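Local coordinates for aldehyde dehydrogenase family protein (Pseudomonas syringae pv. tomato, PDB 6X9L), which oxidises long-chain aliphatic aldehydes, probably including octanal, using NAD+ as the bound cofactor, at residues I89-E103 and L186-D200. The protein carries 1 engineered substitution. Residues are numbered along the deposited sequence; the frame is centred on the assembly and turned at random.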
ATOM      1  N   ILE A  89     -30.138   3.147  -8.127  1.00 46.22           N
ATOM      2  CA  ILE A  89     -30.045   1.890  -7.397  1.00 46.61           C
ATOM      3  C   ILE A  89     -31.314   1.662  -6.581  1.00 47.63           C
ATOM      4  O   ILE A  89     -31.893   0.569  -6.598  1.00 47.75           O
ATOM      5  CB  ILE A  89     -28.780   1.888  -6.517  1.00 46.95           C
ATOM      6  CG1 ILE A  89     -27.534   1.771  -7.382  1.00 45.70           C
ATOM      7  CG2 ILE A  89     -28.810   0.771  -5.463  1.00 47.97           C
ATOM      8  CD1 ILE A  89     -26.247   1.997  -6.607  1.00 46.03           C
ATOM      9  N   ILE A  90     -31.778   2.706  -5.874  1.00 47.23           N
ATOM     10  CA  ILE A  90     -32.957   2.596  -5.014  1.00 48.17           C
ATOM     11  C   ILE A  90     -34.203   2.361  -5.849  1.00 48.07           C
ATOM     12  O   ILE A  90     -35.133   1.664  -5.422  1.00 48.70           O
ATOM     13  CB  ILE A  90     -33.110   3.860  -4.147  1.00 48.79           C
ATOM     14  CG1 ILE A  90     -31.915   4.017  -3.200  1.00 49.18           C
ATOM     15  CG2 ILE A  90     -34.417   3.808  -3.367  1.00 49.57           C
ATOM     16  CD1 ILE A  90     -31.927   3.072  -2.041  1.00 49.99           C
ATOM     17  N   GLU A  91     -34.247   2.963  -7.041  1.00 64.19           N
ATOM     18  CA  GLU A  91     -35.383   2.821  -7.950  1.00 64.04           C
ATOM     19  C   GLU A  91     -35.432   1.429  -8.572  1.00 63.58           C
ATOM     20  O   GLU A  91     -36.512   0.854  -8.751  1.00 63.80           O
ATOM     21  CB  GLU A  91     -35.285   3.872  -9.053  1.00 63.52           C
ATOM     22  CG  GLU A  91     -36.262   5.014  -8.986  1.00 64.19           C
ATOM     23  CD  GLU A  91     -36.059   5.958 -10.155  1.00 63.69           C
ATOM     24  OE1 GLU A  91     -35.771   7.152  -9.928  1.00 63.82           O
ATOM     25  OE2 GLU A  91     -36.158   5.488 -11.309  1.00 63.20           O
ATOM     26  N   ARG A  92     -34.274   0.885  -8.936  1.00 52.05           N
ATOM     27  CA  ARG A  92     -34.198  -0.409  -9.596  1.00 51.68           C
ATOM     28  C   ARG A  92     -33.799  -1.520  -8.635  1.00 52.15           C
ATOM     29  O   ARG A  92     -33.270  -2.548  -9.069  1.00 51.80           O
ATOM     30  CB  ARG A  92     -33.227  -0.341 -10.778  1.00 50.45           C
ATOM     31  CG  ARG A  92     -33.577   0.729 -11.790  1.00 49.96           C
ATOM     32  CD  ARG A  92     -32.489   0.898 -12.830  1.00 49.08           C
ATOM     33  NE  ARG A  92     -32.731   2.061 -13.682  1.00 48.95           N
ATOM     34  CZ  ARG A  92     -32.006   2.367 -14.754  1.00 48.38           C
ATOM     35  NH1 ARG A  92     -30.988   1.600 -15.125  1.00 47.91           N
ATOM     36  NH2 ARG A  92     -32.300   3.436 -15.470  1.00 48.37           N
ATOM     37  N   LYS A  93     -34.052  -1.335  -7.338  1.00 50.33           N
ATOM     38  CA  LYS A  93     -33.533  -2.271  -6.348  1.00 50.86           C
ATOM     39  C   LYS A  93     -34.146  -3.662  -6.506  1.00 51.00           C
ATOM     40  O   LYS A  93     -33.447  -4.677  -6.366  1.00 51.06           O
ATOM     41  CB  LYS A  93     -33.782  -1.722  -4.942  1.00 51.89           C
ATOM     42  CG  LYS A  93     -35.227  -1.372  -4.674  1.00 52.52           C
ATOM     43  CD  LYS A  93     -35.542  -1.531  -3.217  1.00 53.64           C
ATOM     44  CE  LYS A  93     -36.803  -0.799  -2.860  1.00 54.28           C
ATOM     45  NZ  LYS A  93     -36.811  -0.590  -1.398  1.00 55.20           N
ATOM     46  N   GLU A  94     -35.452  -3.734  -6.783  1.00 46.38           N
ATOM     47  CA  GLU A  94     -36.099  -5.030  -6.970  1.00 46.67           C
ATOM     48  C   GLU A  94     -35.518  -5.775  -8.165  1.00 46.07           C
ATOM     49  O   GLU A  94     -35.293  -6.990  -8.104  1.00 46.24           O
ATOM     50  CB  GLU A  94     -37.603  -4.854  -7.144  1.00 47.13           C
ATOM     51  CG  GLU A  94     -38.330  -6.125  -7.551  1.00 47.45           C
ATOM     52  CD  GLU A  94     -38.354  -7.212  -6.472  1.00 48.09           C
ATOM     53  OE1 GLU A  94     -37.874  -6.973  -5.340  1.00 48.35           O
ATOM     54  OE2 GLU A  94     -38.878  -8.311  -6.770  1.00 48.30           O
ATOM     55  N   GLU A  95     -35.285  -5.064  -9.269  1.00 60.33           N
ATOM     56  CA  GLU A  95     -34.644  -5.678 -10.421  1.00 59.73           C
ATOM     57  C   GLU A  95     -33.253  -6.172 -10.053  1.00 59.45           C
ATOM     58  O   GLU A  95     -32.830  -7.257 -10.479  1.00 59.46           O
ATOM     59  CB  GLU A  95     -34.580  -4.679 -11.579  1.00 59.18           C
ATOM     60  CG  GLU A  95     -35.945  -4.223 -12.119  1.00 59.72           C
ATOM     61  CD  GLU A  95     -36.795  -3.458 -11.091  1.00 60.54           C
ATOM     62  OE1 GLU A  95     -36.228  -2.691 -10.281  1.00 60.58           O
ATOM     63  OE2 GLU A  95     -38.035  -3.631 -11.086  1.00 61.17           O
ATOM     64  N   LEU A  96     -32.536  -5.392  -9.238  1.00 40.74           N
ATOM     65  CA  LEU A  96     -31.190  -5.769  -8.834  1.00 40.48           C
ATOM     66  C   LEU A  96     -31.204  -6.953  -7.862  1.00 41.22           C
ATOM     67  O   LEU A  96     -30.350  -7.845  -7.951  1.00 41.07           O
ATOM     68  CB  LEU A  96     -30.488  -4.560  -8.223  1.00 40.39           C
ATOM     69  CG  LEU A  96     -30.104  -3.387  -9.129  1.00 39.42           C
ATOM     70  CD1 LEU A  96     -29.806  -2.167  -8.262  1.00 39.78           C
ATOM     71  CD2 LEU A  96     -28.911  -3.719  -9.982  1.00 38.25           C
ATOM     72  N   ALA A  97     -32.163  -6.989  -6.930  1.00 40.25           N
ATOM     73  CA  ALA A  97     -32.231  -8.124  -6.007  1.00 40.92           C
ATOM     74  C   ALA A  97     -32.539  -9.419  -6.747  1.00 40.87           C
ATOM     75  O   ALA A  97     -32.045 -10.488  -6.375  1.00 41.11           O
ATOM     76  CB  ALA A  97     -33.276  -7.878  -4.917  1.00 41.71           C
ATOM     77  N   GLN A  98     -33.346  -9.348  -7.805  1.00 43.36           N
ATOM     78  CA  GLN A  98     -33.678 -10.570  -8.535  1.00 43.46           C
ATOM     79  C   GLN A  98     -32.486 -11.112  -9.327  1.00 43.01           C
ATOM     80  O   GLN A  98     -32.322 -12.332  -9.440  1.00 43.29           O
ATOM     81  CB  GLN A  98     -34.878 -10.311  -9.439  1.00 43.40           C
ATOM     82  CG  GLN A  98     -36.147  -9.985  -8.647  1.00 44.01           C
ATOM     83  CD  GLN A  98     -36.927 -11.221  -8.232  1.00 44.71           C
ATOM     84  OE1 GLN A  98     -36.693 -12.323  -8.737  1.00 44.70           O
ATOM     85  NE2 GLN A  98     -37.862 -11.047  -7.300  1.00 45.32           N
ATOM     86  N   ALA A  99     -31.637 -10.233  -9.864  1.00 38.16           N
ATOM     87  CA  ALA A  99     -30.476 -10.692 -10.622  1.00 37.78           C
ATOM     88  C   ALA A  99     -29.400 -11.289  -9.699  1.00 37.97           C
ATOM     89  O   ALA A  99     -28.806 -12.326 -10.018  1.00 38.06           O
ATOM     90  CB  ALA A  99     -29.923  -9.541 -11.472  1.00 36.81           C
ATOM     91  N   ILE A 100     -29.156 -10.662  -8.544  1.00 37.18           N
ATOM     92  CA  ILE A 100     -28.236 -11.235  -7.554  1.00 37.53           C
ATOM     93  C   ILE A 100     -28.690 -12.635  -7.142  1.00 37.95           C
ATOM     94  O   ILE A 100     -27.922 -13.604  -7.193  1.00 37.89           O
ATOM     95  CB  ILE A 100     -28.131 -10.307  -6.333  1.00 37.75           C
ATOM     96  CG1 ILE A 100     -27.484  -8.966  -6.720  1.00 37.21           C
ATOM     97  CG2 ILE A 100     -27.458 -11.044  -5.152  1.00 37.93           C
ATOM     98  CD1 ILE A 100     -27.765  -7.805  -5.738  1.00 37.67           C
ATOM     99  N   SER A 101     -29.944 -12.748  -6.697  1.00 42.43           N
ATOM    100  CA  SER A 101     -30.520 -14.039  -6.343  1.00 42.71           C
ATOM    101  C   SER A 101     -30.347 -15.052  -7.470  1.00 42.58           C
ATOM    102  O   SER A 101     -29.937 -16.198  -7.239  1.00 42.57           O
ATOM    103  CB  SER A 101     -32.004 -13.859  -6.013  1.00 43.17           C
ATOM    104  OG  SER A 101     -32.578 -15.039  -5.485  1.00 43.53           O
ATOM    105  N   LEU A 102     -30.665 -14.642  -8.701  1.00 40.88           N
ATOM    106  CA  LEU A 102     -30.597 -15.570  -9.826  1.00 41.05           C
ATOM    107  C   LEU A 102     -29.180 -16.099 -10.033  1.00 41.01           C
ATOM    108  O   LEU A 102     -28.980 -17.305 -10.246  1.00 41.16           O
ATOM    109  CB  LEU A 102     -31.091 -14.891 -11.101  1.00 40.92           C
ATOM    110  CG  LEU A 102     -31.081 -15.820 -12.314  1.00 41.15           C
ATOM    111  CD1 LEU A 102     -32.132 -16.879 -12.121  1.00 41.59           C
ATOM    112  CD2 LEU A 102     -31.296 -15.059 -13.627  1.00 40.82           C
ATOM    113  N   GLU A 103     -28.178 -15.214  -9.948  1.00 47.53           N
ATOM    114  CA  GLU A 103     -26.831 -15.598 -10.351  1.00 47.35           C
ATOM    115  C   GLU A 103     -26.085 -16.334  -9.245  1.00 47.05           C
ATOM    116  O   GLU A 103     -25.350 -17.279  -9.536  1.00 47.14           O
ATOM    117  CB  GLU A 103     -26.042 -14.377 -10.814  1.00 46.98           C
ATOM    118  CG  GLU A 103     -25.997 -13.269  -9.799  1.00 46.80           C
ATOM    119  CD  GLU A 103     -25.228 -12.050 -10.287  1.00 46.02           C
ATOM    120  OE1 GLU A 103     -24.804 -12.040 -11.464  1.00 45.73           O
ATOM    121  OE2 GLU A 103     -25.031 -11.107  -9.487  1.00 45.61           O
ATOM    122  N   LEU A 186     -18.758 -15.565 -12.135  1.00 32.45           N
ATOM    123  CA  LEU A 186     -19.852 -16.312 -11.523  1.00 32.70           C
ATOM    124  C   LEU A 186     -20.962 -15.415 -10.973  1.00 32.21           C
ATOM    125  O   LEU A 186     -21.899 -15.919 -10.353  1.00 32.59           O
ATOM    126  CB  LEU A 186     -19.301 -17.224 -10.418  1.00 32.26           C
ATOM    127  CG  LEU A 186     -18.172 -18.126 -10.944  1.00 32.87           C
ATOM    128  CD1 LEU A 186     -17.182 -18.562  -9.867  1.00 31.96           C
ATOM    129  CD2 LEU A 186     -18.779 -19.332 -11.616  1.00 34.10           C
ATOM    130  N   SER A 187     -20.898 -14.110 -11.195  1.00 36.85           N
ATOM    131  CA  SER A 187     -22.001 -13.226 -10.821  1.00 36.53           C
ATOM    132  C   SER A 187     -22.015 -12.022 -11.757  1.00 35.65           C
ATOM    133  O   SER A 187     -21.986 -10.868 -11.319  1.00 34.56           O
ATOM    134  CB  SER A 187     -21.890 -12.789  -9.357  1.00 35.67           C
ATOM    135  OG  SER A 187     -20.688 -12.075  -9.121  1.00 34.40           O
ATOM    136  N   PRO A 188     -22.067 -12.255 -13.045  1.00 42.67           N
ATOM    137  CA  PRO A 188     -21.948 -11.149 -14.000  1.00 41.91           C
ATOM    138  C   PRO A 188     -23.247 -10.418 -14.283  1.00 41.64           C
ATOM    139  O   PRO A 188     -23.214  -9.307 -14.815  1.00 40.93           O
ATOM    140  CB  PRO A 188     -21.459 -11.855 -15.257  1.00 43.11           C
ATOM    141  CG  PRO A 188     -22.170 -13.179 -15.174  1.00 44.39           C
ATOM    142  CD  PRO A 188     -22.199 -13.556 -13.716  1.00 44.09           C
ATOM    143  N   LEU A 189     -24.392 -11.016 -13.950  1.00 40.97           N
ATOM    144  CA  LEU A 189     -25.666 -10.463 -14.403  1.00 41.06           C
ATOM    145  C   LEU A 189     -25.994  -9.144 -13.708  1.00 40.32           C
ATOM    146  O   LEU A 189     -26.494  -8.206 -14.349  1.00 39.93           O
ATOM    147  CB  LEU A 189     -26.780 -11.482 -14.182  1.00 42.06           C
ATOM    148  CG  LEU A 189     -26.435 -12.827 -14.815  1.00 42.92           C
ATOM    149  CD1 LEU A 189     -27.582 -13.830 -14.649  1.00 43.53           C
ATOM    150  CD2 LEU A 189     -26.020 -12.636 -16.267  1.00 42.91           C
ATOM    151  N   SER A 190     -25.737  -9.058 -12.398  1.00 41.92           N
ATOM    152  CA  SER A 190     -26.048  -7.839 -11.666  1.00 41.34           C
ATOM    153  C   SER A 190     -25.088  -6.723 -12.045  1.00 40.19           C
ATOM    154  O   SER A 190     -25.491  -5.558 -12.151  1.00 40.03           O
ATOM    155  CB  SER A 190     -26.034  -8.109 -10.154  1.00 42.19           C
ATOM    156  OG  SER A 190     -24.782  -8.589  -9.669  1.00 42.10           O
ATOM    157  N   ALA A 191     -23.824  -7.063 -12.294  1.00 38.92           N
ATOM    158  CA  ALA A 191     -22.900  -6.086 -12.855  1.00 37.97           C
ATOM    159  C   ALA A 191     -23.425  -5.533 -14.183  1.00 38.01           C
ATOM    160  O   ALA A 191     -23.322  -4.330 -14.448  1.00 37.50           O
ATOM    161  CB  ALA A 191     -21.514  -6.721 -13.019  1.00 37.69           C
ATOM    162  N   LEU A 192     -24.013  -6.395 -15.025  1.00 36.63           N
ATOM    163  CA  LEU A 192     -24.599  -5.922 -16.277  1.00 36.76           C
ATOM    164  C   LEU A 192     -25.666  -4.862 -16.032  1.00 36.54           C
ATOM    165  O   LEU A 192     -25.704  -3.847 -16.730  1.00 36.29           O
ATOM    166  CB  LEU A 192     -25.186  -7.089 -17.068  1.00 37.82           C
ATOM    167  CG  LEU A 192     -24.225  -7.994 -17.835  1.00 38.38           C
ATOM    168  CD1 LEU A 192     -25.016  -9.086 -18.532  1.00 39.53           C
ATOM    169  CD2 LEU A 192     -23.394  -7.200 -18.831  1.00 38.03           C
ATOM    170  N   LEU A 193     -26.550  -5.086 -15.052  1.00 43.91           N
ATOM    171  CA  LEU A 193     -27.548  -4.076 -14.682  1.00 44.03           C
ATOM    172  C   LEU A 193     -26.896  -2.820 -14.122  1.00 43.48           C
ATOM    173  O   LEU A 193     -27.349  -1.701 -14.390  1.00 43.47           O
ATOM    174  CB  LEU A 193     -28.520  -4.640 -13.646  1.00 44.76           C
ATOM    175  CG  LEU A 193     -29.496  -5.698 -14.124  1.00 45.39           C
ATOM    176  CD1 LEU A 193     -30.358  -6.181 -12.947  1.00 46.16           C
ATOM    177  CD2 LEU A 193     -30.336  -5.106 -15.213  1.00 45.23           C
ATOM    178  N   PHE A 194     -25.847  -2.989 -13.317  1.00 46.20           N
ATOM    179  CA  PHE A 194     -25.176  -1.842 -12.713  1.00 45.86           C
ATOM    180  C   PHE A 194     -24.538  -0.931 -13.762  1.00 45.23           C
ATOM    181  O   PHE A 194     -24.611   0.298 -13.648  1.00 45.21           O
ATOM    182  CB  PHE A 194     -24.122  -2.320 -11.722  1.00 45.73           C
ATOM    183  CG  PHE A 194     -23.267  -1.216 -11.187  1.00 45.49           C
ATOM    184  CD1 PHE A 194     -23.746  -0.371 -10.195  1.00 46.24           C
ATOM    185  CD2 PHE A 194     -21.993  -1.008 -11.690  1.00 44.69           C
ATOM    186  CE1 PHE A 194     -22.961   0.639  -9.709  1.00 46.37           C
ATOM    187  CE2 PHE A 194     -21.201   0.004 -11.210  1.00 44.63           C
ATOM    188  CZ  PHE A 194     -21.674   0.828 -10.221  1.00 45.53           C
ATOM    189  N   ALA A 195     -23.886  -1.512 -14.773  1.00 49.73           N
ATOM    190  CA  ALA A 195     -23.311  -0.702 -15.845  1.00 49.33           C
ATOM    191  C   ALA A 195     -24.395   0.108 -16.547  1.00 49.65           C
ATOM    192  O   ALA A 195     -24.242   1.317 -16.766  1.00 49.47           O
ATOM    193  CB  ALA A 195     -22.570  -1.587 -16.847  1.00 49.25           C
ATOM    194  N   GLN A 196     -25.508  -0.551 -16.900  1.00 49.38           N
ATOM    195  CA  GLN A 196     -26.647   0.156 -17.477  1.00 49.61           C
ATOM    196  C   GLN A 196     -27.084   1.301 -16.580  1.00 49.70           C
ATOM    197  O   GLN A 196     -27.477   2.368 -17.066  1.00 49.75           O
ATOM    198  CB  GLN A 196     -27.807  -0.812 -17.682  1.00 50.17           C
ATOM    199  CG  GLN A 196     -28.943  -0.223 -18.481  1.00 50.61           C
ATOM    200  CD  GLN A 196     -28.471   0.272 -19.824  1.00 50.47           C
ATOM    201  OE1 GLN A 196     -27.922  -0.501 -20.621  1.00 50.51           O
ATOM    202  NE2 GLN A 196     -28.657   1.573 -20.080  1.00 50.36           N
ATOM    203  N   LEU A 197     -27.003   1.088 -15.262  1.00 39.54           N
ATOM    204  CA  LEU A 197     -27.471   2.057 -14.279  1.00 39.93           C
ATOM    205  C   LEU A 197     -26.591   3.305 -14.249  1.00 39.62           C
ATOM    206  O   LEU A 197     -27.107   4.431 -14.205  1.00 39.98           O
ATOM    207  CB  LEU A 197     -27.524   1.398 -12.894  1.00 40.43           C
ATOM    208  CG  LEU A 197     -28.117   2.204 -11.735  1.00 41.15           C
ATOM    209  CD1 LEU A 197     -28.922   1.295 -10.819  1.00 41.95           C
ATOM    210  CD2 LEU A 197     -27.024   2.907 -10.966  1.00 41.04           C
ATOM    211  N   VAL A 198     -25.259   3.135 -14.227  1.00 36.51           N
ATOM    212  CA  VAL A 198     -24.401   4.323 -14.273  1.00 36.36           C
ATOM    213  C   VAL A 198     -24.543   5.023 -15.622  1.00 36.27           C
ATOM    214  O   VAL A 198     -24.469   6.254 -15.697  1.00 36.58           O
ATOM    215  CB  VAL A 198     -22.917   4.010 -13.953  1.00 35.99           C
ATOM    216  CG1 VAL A 198     -22.773   3.148 -12.661  1.00 36.16           C
ATOM    217  CG2 VAL A 198     -22.210   3.371 -15.133  1.00 35.44           C
ATOM    218  N   HIS A 199     -24.774   4.276 -16.700  1.00 44.37           N
ATOM    219  CA  HIS A 199     -25.046   4.919 -17.982  1.00 44.50           C
ATOM    220  C   HIS A 199     -26.261   5.835 -17.886  1.00 44.89           C
ATOM    221  O   HIS A 199     -26.195   7.022 -18.239  1.00 45.00           O
ATOM    222  CB  HIS A 199     -25.269   3.871 -19.068  1.00 44.63           C
ATOM    223  CG  HIS A 199     -25.621   4.464 -20.394  1.00 44.97           C
ATOM    224  ND1 HIS A 199     -24.690   5.093 -21.194  1.00 44.93           N
ATOM    225  CD2 HIS A 199     -26.804   4.555 -21.047  1.00 45.37           C
ATOM    226  CE1 HIS A 199     -25.280   5.531 -22.290  1.00 45.28           C
ATOM    227  NE2 HIS A 199     -26.563   5.222 -22.225  1.00 45.53           N
ATOM    228  N   ASP A 200     -27.386   5.288 -17.412  1.00 50.00           N
ATOM    229  CA  ASP A 200     -28.615   6.058 -17.267  1.00 50.48           C
ATOM    230  C   ASP A 200     -28.461   7.198 -16.265  1.00 50.82           C
ATOM    231  O   ASP A 200     -29.115   8.238 -16.400  1.00 51.20           O
ATOM    232  CB  ASP A 200     -29.749   5.121 -16.855  1.00 50.87           C
ATOM    233  CG  ASP A 200     -30.136   4.146 -17.958  1.00 50.99           C
ATOM    234  OD1 ASP A 200     -29.811   4.407 -19.136  1.00 50.92           O
ATOM    235  OD2 ASP A 200     -30.781   3.121 -17.658  1.00 51.32           O
TER
HETATM  236  O   HOH W   1     -30.107  -0.722 -14.672  1.00 54.94           O
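E103 reaches from the helix 93-103 to the start of the helix 188-200. CB lies near CD1 of L189; CG, set between the backbone N and carbonyl carbon (chi1 55°), passes CA and CB of S187. The extended chain then delivers the carboxylate to the first turn of the second helix. There OE2 accepts on its syn side from OG of S190 at 2.5 Å, a small donor hydroxyl. OE1 probably accepts from the backbone N of S190 and, weakly, of L189, although its place is doubtful. A carboxylate suits amides with no helical carbonyl before them, and its charge probably gains from the helix dipole.

These helices run antiparallel (156°), axes 8.2 Å apart. A99 is small enough to let CD1 of L193 rest 3.7 Å from its CB. Leucines fill the apolar middle: L96 slides CD2 past CB of L193, and L197 reaches I89, in helix 75-91. R92, N-cap of helix 93-103, is long enough to run extended alongside L197 and form a salt bridge with D200. NH1 and NH2 both grip OD2 (2.7 Å from NH2) on its anti side, guanidinium and carboxylate planes 71° apart; a water links NH1 to the L193 carbonyl.

P161 touches E103, S187 and S190, and S187 touches the NAD-binding W158. Helix 93-104 thus packs on helix 188-201, the beta-alpha-beta crossover helix between strands 178-182 and 208-210 of the Rossmann-like NAD-binding domain.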